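Side-chain contacts in V-type ATPase 116 kDa subunit (Meiothermus ruber, PDB 3RRK), which probably acts in a rotary, proton-translocating V-type ATPase as subunit I, whose cytoplasmic N-terminal domain is the part crystallised here: residues K16-G21 against D47-Y52; A163-L168 against V177-P182. All blocks are in the same frame, centred on the assembly; numbering follows the deposited sequence.

Contact 1. Residues K16-G21 against D47-Y52; sequences KLIVAG and DELGEY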
ATOM      1  N   LYS A  16      25.463 -31.571 -15.187  1.00114.47           N
ATOM      2  CA  LYS A  16      24.859 -31.123 -16.437  1.00104.66           C
ATOM      3  C   LYS A  16      24.466 -29.651 -16.352  1.00 96.18           C
ATOM      4  O   LYS A  16      23.960 -29.201 -15.329  1.00 99.25           O
ATOM      5  CB  LYS A  16      23.642 -31.986 -16.791  1.00105.03           C
ATOM      6  CG  LYS A  16      22.848 -31.478 -17.995  1.00114.88           C
ATOM      7  CD  LYS A  16      21.757 -32.454 -18.434  1.00119.73           C
ATOM      8  CE  LYS A  16      22.345 -33.664 -19.147  1.00125.59           C
ATOM      9  NZ  LYS A  16      21.289 -34.578 -19.662  1.00128.97           N
ATOM     10  N   LEU A  17      24.726 -28.898 -17.419  1.00 82.64           N
ATOM     11  CA  LEU A  17      24.294 -27.506 -17.494  1.00 80.16           C
ATOM     12  C   LEU A  17      23.301 -27.319 -18.630  1.00 85.92           C
ATOM     13  O   LEU A  17      23.460 -27.883 -19.707  1.00 95.02           O
ATOM     14  CB  LEU A  17      25.472 -26.539 -17.674  1.00 74.71           C
ATOM     15  CG  LEU A  17      25.015 -25.079 -17.874  1.00 78.45           C
ATOM     16  CD1 LEU A  17      24.729 -24.341 -16.527  1.00 57.82           C
ATOM     17  CD2 LEU A  17      26.004 -24.296 -18.723  1.00 71.04           C
ATOM     18  N   ILE A  18      22.264 -26.535 -18.383  1.00 86.54           N
ATOM     19  CA  ILE A  18      21.278 -26.269 -19.404  1.00 82.40           C
ATOM     20  C   ILE A  18      21.084 -24.772 -19.453  1.00 82.01           C
ATOM     21  O   ILE A  18      20.854 -24.138 -18.433  1.00 86.17           O
ATOM     22  CB  ILE A  18      19.956 -26.980 -19.105  1.00 84.24           C
ATOM     23  CG1 ILE A  18      20.206 -28.464 -18.857  1.00 85.17           C
ATOM     24  CG2 ILE A  18      18.991 -26.817 -20.261  1.00 80.52           C
ATOM     25  CD1 ILE A  18      19.441 -29.000 -17.677  1.00 93.86           C
ATOM     26  N   VAL A  19      21.206 -24.208 -20.645  1.00 77.57           N
ATOM     27  CA  VAL A  19      21.167 -22.774 -20.803  1.00 80.75           C
ATOM     28  C   VAL A  19      20.235 -22.406 -21.936  1.00 80.33           C
ATOM     29  O   VAL A  19      20.191 -23.090 -22.952  1.00 77.30           O
ATOM     30  CB  VAL A  19      22.550 -22.231 -21.140  1.00 89.71           C
ATOM     31  CG1 VAL A  19      22.533 -20.708 -21.116  1.00 97.34           C
ATOM     32  CG2 VAL A  19      23.576 -22.775 -20.171  1.00 93.51           C
ATOM     33  N   ALA A  20      19.491 -21.321 -21.763  1.00 76.74           N
ATOM     34  CA  ALA A  20      18.632 -20.831 -22.821  1.00 76.69           C
ATOM     35  C   ALA A  20      18.758 -19.312 -22.938  1.00 88.04           C
ATOM     36  O   ALA A  20      19.125 -18.636 -21.977  1.00 92.96           O
ATOM     37  CB  ALA A  20      17.185 -21.252 -22.581  1.00 72.30           C
ATOM     38  N   GLY A  21      18.475 -18.782 -24.124  1.00 83.97           N
ATOM     39  CA  GLY A  21      18.519 -17.353 -24.337  1.00 90.26           C
ATOM     40  C   GLY A  21      17.796 -16.974 -25.609  1.00 97.20           C
ATOM     41  O   GLY A  21      17.052 -17.773 -26.180  1.00 96.07           O
ATOM     42  N   ASP A  47      11.729 -28.239 -28.040  1.00125.10           N
ATOM     43  CA  ASP A  47      10.929 -29.444 -27.782  1.00124.63           C
ATOM     44  C   ASP A  47      11.351 -30.234 -26.550  1.00120.75           C
ATOM     45  O   ASP A  47      10.518 -30.639 -25.743  1.00123.84           O
ATOM     46  CB  ASP A  47      11.016 -30.410 -28.969  1.00136.43           C
ATOM     47  CG  ASP A  47      10.339 -29.884 -30.205  1.00140.74           C
ATOM     48  OD1 ASP A  47       9.361 -29.120 -30.068  1.00145.90           O
ATOM     49  OD2 ASP A  47      10.781 -30.249 -31.313  1.00136.57           O
ATOM     50  N   GLU A  48      12.649 -30.481 -26.431  1.00118.92           N
ATOM     51  CA  GLU A  48      13.153 -31.465 -25.480  1.00115.39           C
ATOM     52  C   GLU A  48      13.389 -30.894 -24.093  1.00106.71           C
ATOM     53  O   GLU A  48      14.069 -31.502 -23.271  1.00109.05           O
ATOM     54  CB  GLU A  48      14.428 -32.115 -26.021  1.00120.74           C
ATOM     55  CG  GLU A  48      15.452 -31.121 -26.545  1.00123.86           C
ATOM     56  CD  GLU A  48      16.255 -31.656 -27.726  1.00127.33           C
ATOM     57  OE1 GLU A  48      15.842 -32.664 -28.338  1.00128.03           O
ATOM     58  OE2 GLU A  48      17.305 -31.060 -28.043  1.00127.59           O
ATOM     59  N   LEU A  49      12.814 -29.724 -23.842  1.00102.38           N
ATOM     60  CA  LEU A  49      12.924 -29.065 -22.546  1.00 92.62           C
ATOM     61  C   LEU A  49      11.704 -29.344 -21.685  1.00 85.63           C
ATOM     62  O   LEU A  49      11.735 -29.151 -20.474  1.00 84.61           O
ATOM     63  CB  LEU A  49      13.104 -27.565 -22.737  1.00 91.71           C
ATOM     64  CG  LEU A  49      14.341 -27.261 -23.586  1.00 92.60           C
ATOM     65  CD1 LEU A  49      14.406 -25.798 -24.027  1.00 92.18           C
ATOM     66  CD2 LEU A  49      15.599 -27.674 -22.830  1.00 90.21           C
ATOM     67  N   GLY A  50      10.632 -29.803 -22.324  1.00 89.61           N
ATOM     68  CA  GLY A  50       9.408 -30.168 -21.626  1.00 96.16           C
ATOM     69  C   GLY A  50       9.659 -30.993 -20.376  1.00 96.96           C
ATOM     70  O   GLY A  50       9.021 -30.789 -19.351  1.00 93.65           O
ATOM     71  N   GLU A  51      10.601 -31.925 -20.467  1.00100.68           N
ATOM     72  CA  GLU A  51      10.987 -32.769 -19.345  1.00101.39           C
ATOM     73  C   GLU A  51      11.413 -31.986 -18.098  1.00100.67           C
ATOM     74  O   GLU A  51      11.294 -32.481 -16.982  1.00109.79           O
ATOM     75  CB  GLU A  51      12.110 -33.706 -19.779  1.00113.92           C
ATOM     76  CG  GLU A  51      13.026 -34.151 -18.657  1.00122.17           C
ATOM     77  CD  GLU A  51      14.370 -34.620 -19.172  1.00132.02           C
ATOM     78  OE1 GLU A  51      14.711 -34.289 -20.330  1.00133.32           O
ATOM     79  OE2 GLU A  51      15.083 -35.320 -18.424  1.00136.68           O
ATOM     80  N   TYR A  52      11.911 -30.766 -18.282  1.00 94.95           N
ATOM     81  CA  TYR A  52      12.351 -29.951 -17.150  1.00 88.33           C
ATOM     82  C   TYR A  52      11.207 -29.116 -16.553  1.00 88.86           C
ATOM     83  O   TYR A  52      11.429 -28.090 -15.912  1.00 88.73           O
ATOM     84  CB  TYR A  52      13.540 -29.083 -17.559  1.00 90.89           C
ATOM     85  CG  TYR A  52      14.722 -29.914 -18.006  1.00107.31           C
ATOM     86  CD1 TYR A  52      15.578 -30.492 -17.076  1.00112.38           C
ATOM     87  CD2 TYR A  52      14.969 -30.145 -19.356  1.00114.10           C
ATOM     88  CE1 TYR A  52      16.653 -31.267 -17.474  1.00115.32           C
ATOM     89  CE2 TYR A  52      16.042 -30.920 -19.765  1.00117.07           C
ATOM     90  CZ  TYR A  52      16.882 -31.479 -18.817  1.00118.74           C
ATOM     91  OH  TYR A  52      17.955 -32.254 -19.209  1.00122.64           O
TER
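Y52 meets I18 and K16 of strand 15-21 with its ring and hydroxyl. From CB the Y52 side chain heads toward the strand. CG stands opposite the carbonyl carbon (chi1 -61°), and the ring extends with its far end at the strand. CD1 is the first ring atom to approach, with I18 CD1 4.2 Å away. The next atom, Y52 CE1, packs most closely, at 3.6 Å from I18 CD1. Y52 CZ lies at nearly the same range from that methyl. The two side chains come from opposite directions, and the I18 methyl sits obliquely to the ring. At the tip, Y52 OH is 3.9 Å from K16 CD. The lysine chain crosses the tyrosine at about a right angle, and K16 NZ, 4.1 Å from Y52 OH, makes no hydrogen bond. Within its own turn, the tyrosine has E51 CD over one ring face, near the rim. Y52 N bonds to L49 O at 2.7 Å, which closes the short 3-10 turn. L49 adds a looser apolar touch: its CD2 is 4.3 Å from I18 CG2. Without the ring, as with an alanine at Y52, I18 CD1 would probably lose its partner from this turn, and K16 CD would lose the hydroxyl beside it. The strand is central in a four-stranded antiparallel sheet of ferredoxin-like order in the proximal lobe, flanked by strands 287-293 and 310-313. M280 of helix 224-281 also packs on I18, and K16 rests on M290 and W292. The 47-52 turn lies between strand 41-44 and helix 56-79.

Contact 2. Residues A163-L168 against V177-P182; sequences AVRKAL and VLEAEP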
ATOM      1  N   ALA A 163     -26.608  36.979   0.642  1.00 84.06           N
ATOM      2  CA  ALA A 163     -27.344  36.455  -0.501  1.00 81.76           C
ATOM      3  C   ALA A 163     -28.149  35.223  -0.089  1.00 80.76           C
ATOM      4  O   ALA A 163     -29.278  35.020  -0.550  1.00 84.79           O
ATOM      5  CB  ALA A 163     -26.383  36.124  -1.655  1.00 70.79           C
ATOM      6  N   VAL A 164     -27.548  34.416   0.785  1.00 70.12           N
ATOM      7  CA  VAL A 164     -28.175  33.221   1.342  1.00 72.95           C
ATOM      8  C   VAL A 164     -29.337  33.591   2.261  1.00 75.29           C
ATOM      9  O   VAL A 164     -30.445  33.049   2.151  1.00 69.24           O
ATOM     10  CB  VAL A 164     -27.167  32.420   2.185  1.00 70.26           C
ATOM     11  CG1 VAL A 164     -27.868  31.321   2.958  1.00 71.51           C
ATOM     12  CG2 VAL A 164     -26.083  31.852   1.313  1.00 68.49           C
ATOM     13  N   ARG A 165     -29.059  34.501   3.185  1.00 73.05           N
ATOM     14  CA  ARG A 165     -30.083  35.018   4.071  1.00 77.54           C
ATOM     15  C   ARG A 165     -31.246  35.534   3.233  1.00 81.54           C
ATOM     16  O   ARG A 165     -32.409  35.324   3.579  1.00 82.97           O
ATOM     17  CB  ARG A 165     -29.508  36.116   4.966  1.00 78.15           C
ATOM     18  CG  ARG A 165     -30.533  36.792   5.855  1.00 93.15           C
ATOM     19  CD  ARG A 165     -29.880  37.678   6.916  1.00101.79           C
ATOM     20  NE  ARG A 165     -29.593  36.944   8.149  1.00105.69           N
ATOM     21  CZ  ARG A 165     -28.380  36.775   8.670  1.00105.13           C
ATOM     22  NH1 ARG A 165     -27.308  37.291   8.077  1.00105.16           N
ATOM     23  NH2 ARG A 165     -28.241  36.091   9.796  1.00101.06           N
ATOM     24  N   LYS A 166     -30.924  36.184   2.117  1.00 82.07           N
ATOM     25  CA  LYS A 166     -31.949  36.700   1.219  1.00 92.20           C
ATOM     26  C   LYS A 166     -32.747  35.573   0.588  1.00 89.34           C
ATOM     27  O   LYS A 166     -33.974  35.579   0.638  1.00 95.73           O
ATOM     28  CB  LYS A 166     -31.352  37.586   0.128  1.00106.97           C
ATOM     29  CG  LYS A 166     -32.354  37.938  -0.967  1.00119.51           C
ATOM     30  CD  LYS A 166     -31.829  39.007  -1.915  1.00129.01           C
ATOM     31  CE  LYS A 166     -32.788  39.236  -3.083  1.00135.16           C
ATOM     32  NZ  LYS A 166     -32.862  38.054  -3.996  1.00135.26           N
ATOM     33  N   ALA A 167     -32.056  34.614  -0.017  1.00 79.41           N
ATOM     34  CA  ALA A 167     -32.720  33.432  -0.558  1.00 77.15           C
ATOM     35  C   ALA A 167     -33.606  32.751   0.494  1.00 80.10           C
ATOM     36  O   ALA A 167     -34.789  32.517   0.259  1.00 78.67           O
ATOM     37  CB  ALA A 167     -31.697  32.450  -1.099  1.00 69.24           C
ATOM     38  N   LEU A 168     -33.028  32.427   1.646  1.00 76.46           N
ATOM     39  CA  LEU A 168     -33.771  31.746   2.700  1.00 76.93           C
ATOM     40  C   LEU A 168     -35.050  32.484   3.047  1.00 85.41           C
ATOM     41  O   LEU A 168     -36.115  31.879   3.114  1.00 94.74           O
ATOM     42  CB  LEU A 168     -32.922  31.587   3.959  1.00 74.27           C
ATOM     43  CG  LEU A 168     -31.854  30.496   3.920  1.00 68.42           C
ATOM     44  CD1 LEU A 168     -31.013  30.564   5.174  1.00 73.08           C
ATOM     45  CD2 LEU A 168     -32.483  29.125   3.782  1.00 59.76           C
ATOM     46  N   VAL A 177     -33.162  30.291  11.094  1.00 78.16           N
ATOM     47  CA  VAL A 177     -32.120  31.016  11.806  1.00 76.08           C
ATOM     48  C   VAL A 177     -30.793  30.827  11.081  1.00 75.83           C
ATOM     49  O   VAL A 177     -30.299  29.708  10.930  1.00 72.54           O
ATOM     50  CB  VAL A 177     -31.988  30.526  13.259  1.00 71.58           C
ATOM     51  CG1 VAL A 177     -30.742  31.106  13.900  1.00 73.95           C
ATOM     52  CG2 VAL A 177     -33.232  30.890  14.057  1.00 67.21           C
ATOM     53  N   LEU A 178     -30.216  31.922  10.613  1.00 77.73           N
ATOM     54  CA  LEU A 178     -28.930  31.842   9.943  1.00 69.15           C
ATOM     55  C   LEU A 178     -27.858  32.543  10.765  1.00 72.42           C
ATOM     56  O   LEU A 178     -27.862  33.758  10.901  1.00 80.09           O
ATOM     57  CB  LEU A 178     -29.024  32.428   8.538  1.00 66.65           C
ATOM     58  CG  LEU A 178     -27.741  32.348   7.712  1.00 67.73           C
ATOM     59  CD1 LEU A 178     -27.170  30.910   7.663  1.00 61.69           C
ATOM     60  CD2 LEU A 178     -27.988  32.907   6.314  1.00 74.12           C
ATOM     61  N   GLU A 179     -26.950  31.762  11.331  1.00 72.92           N
ATOM     62  CA  GLU A 179     -25.860  32.317  12.113  1.00 75.90           C
ATOM     63  C   GLU A 179     -24.544  31.780  11.582  1.00 78.36           C
ATOM     64  O   GLU A 179     -24.509  30.736  10.931  1.00 83.16           O
ATOM     65  CB  GLU A 179     -26.036  31.965  13.588  1.00 85.81           C
ATOM     66  CG  GLU A 179     -27.262  32.611  14.223  1.00 98.92           C
ATOM     67  CD  GLU A 179     -27.245  34.136  14.131  1.00110.61           C
ATOM     68  OE1 GLU A 179     -26.233  34.746  14.543  1.00113.41           O
ATOM     69  OE2 GLU A 179     -28.238  34.722  13.640  1.00113.46           O
ATOM     70  N   ALA A 180     -23.462  32.495  11.846  1.00 75.80           N
ATOM     71  CA  ALA A 180     -22.185  32.152  11.245  1.00 72.31           C
ATOM     72  C   ALA A 180     -21.024  32.578  12.122  1.00 81.89           C
ATOM     73  O   ALA A 180     -21.114  33.557  12.870  1.00 89.83           O
ATOM     74  CB  ALA A 180     -22.067  32.780   9.884  1.00 65.62           C
ATOM     75  N   GLU A 181     -19.933  31.827  12.032  1.00 85.41           N
ATOM     76  CA  GLU A 181     -18.725  32.131  12.779  1.00 88.29           C
ATOM     77  C   GLU A 181     -17.574  32.200  11.808  1.00 86.90           C
ATOM     78  O   GLU A 181     -17.521  31.429  10.852  1.00 84.60           O
ATOM     79  CB  GLU A 181     -18.450  31.082  13.862  1.00 86.99           C
ATOM     80  CG  GLU A 181     -19.217  31.311  15.152  1.00 90.86           C
ATOM     81  CD  GLU A 181     -18.980  32.697  15.727  1.00102.35           C
ATOM     82  OE1 GLU A 181     -17.818  33.164  15.694  1.00104.28           O
ATOM     83  OE2 GLU A 181     -19.955  33.323  16.204  1.00107.44           O
ATOM     84  N   PRO A 182     -16.652  33.135  12.046  1.00 92.84           N
ATOM     85  CA  PRO A 182     -15.492  33.334  11.174  1.00 94.51           C
ATOM     86  C   PRO A 182     -14.468  32.214  11.311  1.00 90.66           C
ATOM     87  O   PRO A 182     -14.084  31.821  12.416  1.00 81.24           O
ATOM     88  CB  PRO A 182     -14.901  34.653  11.680  1.00 97.42           C
ATOM     89  CG  PRO A 182     -15.277  34.689  13.126  1.00 99.77           C
ATOM     90  CD  PRO A 182     -16.635  34.036  13.212  1.00 96.46           C
TER
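L178 reaches from strand 177-182 into the side of helix 158-172, and the apolar part of the contact converges on its CD2 methyl. V164 CG1 lies 3.7 Å from L178 CD2. L168 CD1, one helical turn further on, is 4.0 Å from L178 CD2. Both cross the leucine at about a right angle. R165 joins in near its backbone, with CB 3.8 Å from L178 CD2. The extended first torsion of L178 (chi1 -178°) turns CG away from the backbone N, and CD2 ends among these three helix residues. V191 of strand 187-194 packs on both L178 and L168, while L205 of helix 198-206 and L208 touch V164.

The helix runs almost antiparallel to the strand, at 169°, with the axes 9.8 Å apart. The contact joins the helix and second strand of a beta-alpha-beta crossover, probably of the usual right-handed kind, that starts at strand 148-155, with strand 187-194 between the two strands. The strand-helix-strand-strand-helix order is consistent with a ferredoxin-like lobe counted here with three strands.

At the polar border, the R165 chain bends at chi3 (-90°) and brings its guanidinium over to the strand. R165 NH2 comes near L178 O, but the angle is poor and a bond there is doubtful. E179 points its CB away, yet its chain folds back at chi2. E179 OE2 then faces the guanidinium edge, near its plane, 4.1 Å from R165 NH2. That is beyond a salt bridge, though opposite charges would probably still attract. R165 NH1 also makes a long, weak ion pair with E162 OE2.

From the N terminus, strand 15-21 comes first, followed by helix 26-36 and strand 41-44. Contact 1 then closes a loop of 25 residues, bringing the 47-52 turn back onto the first strand. The chain leaves this lobe through helices 56-79 and 94-138. In the far lobe, contact 2 closes a much shorter loop of eight residues, between helix 158-172 and the strand that follows it. The two contacts are in series and neither nest nor cross. The centres of contact 1 and contact 2 are about 80 Å apart, on opposite sides of the chain's centre. Helix 224-281 leads back to the first lobe, where strands 287-293 and 310-313 complete the sheet of contact 1.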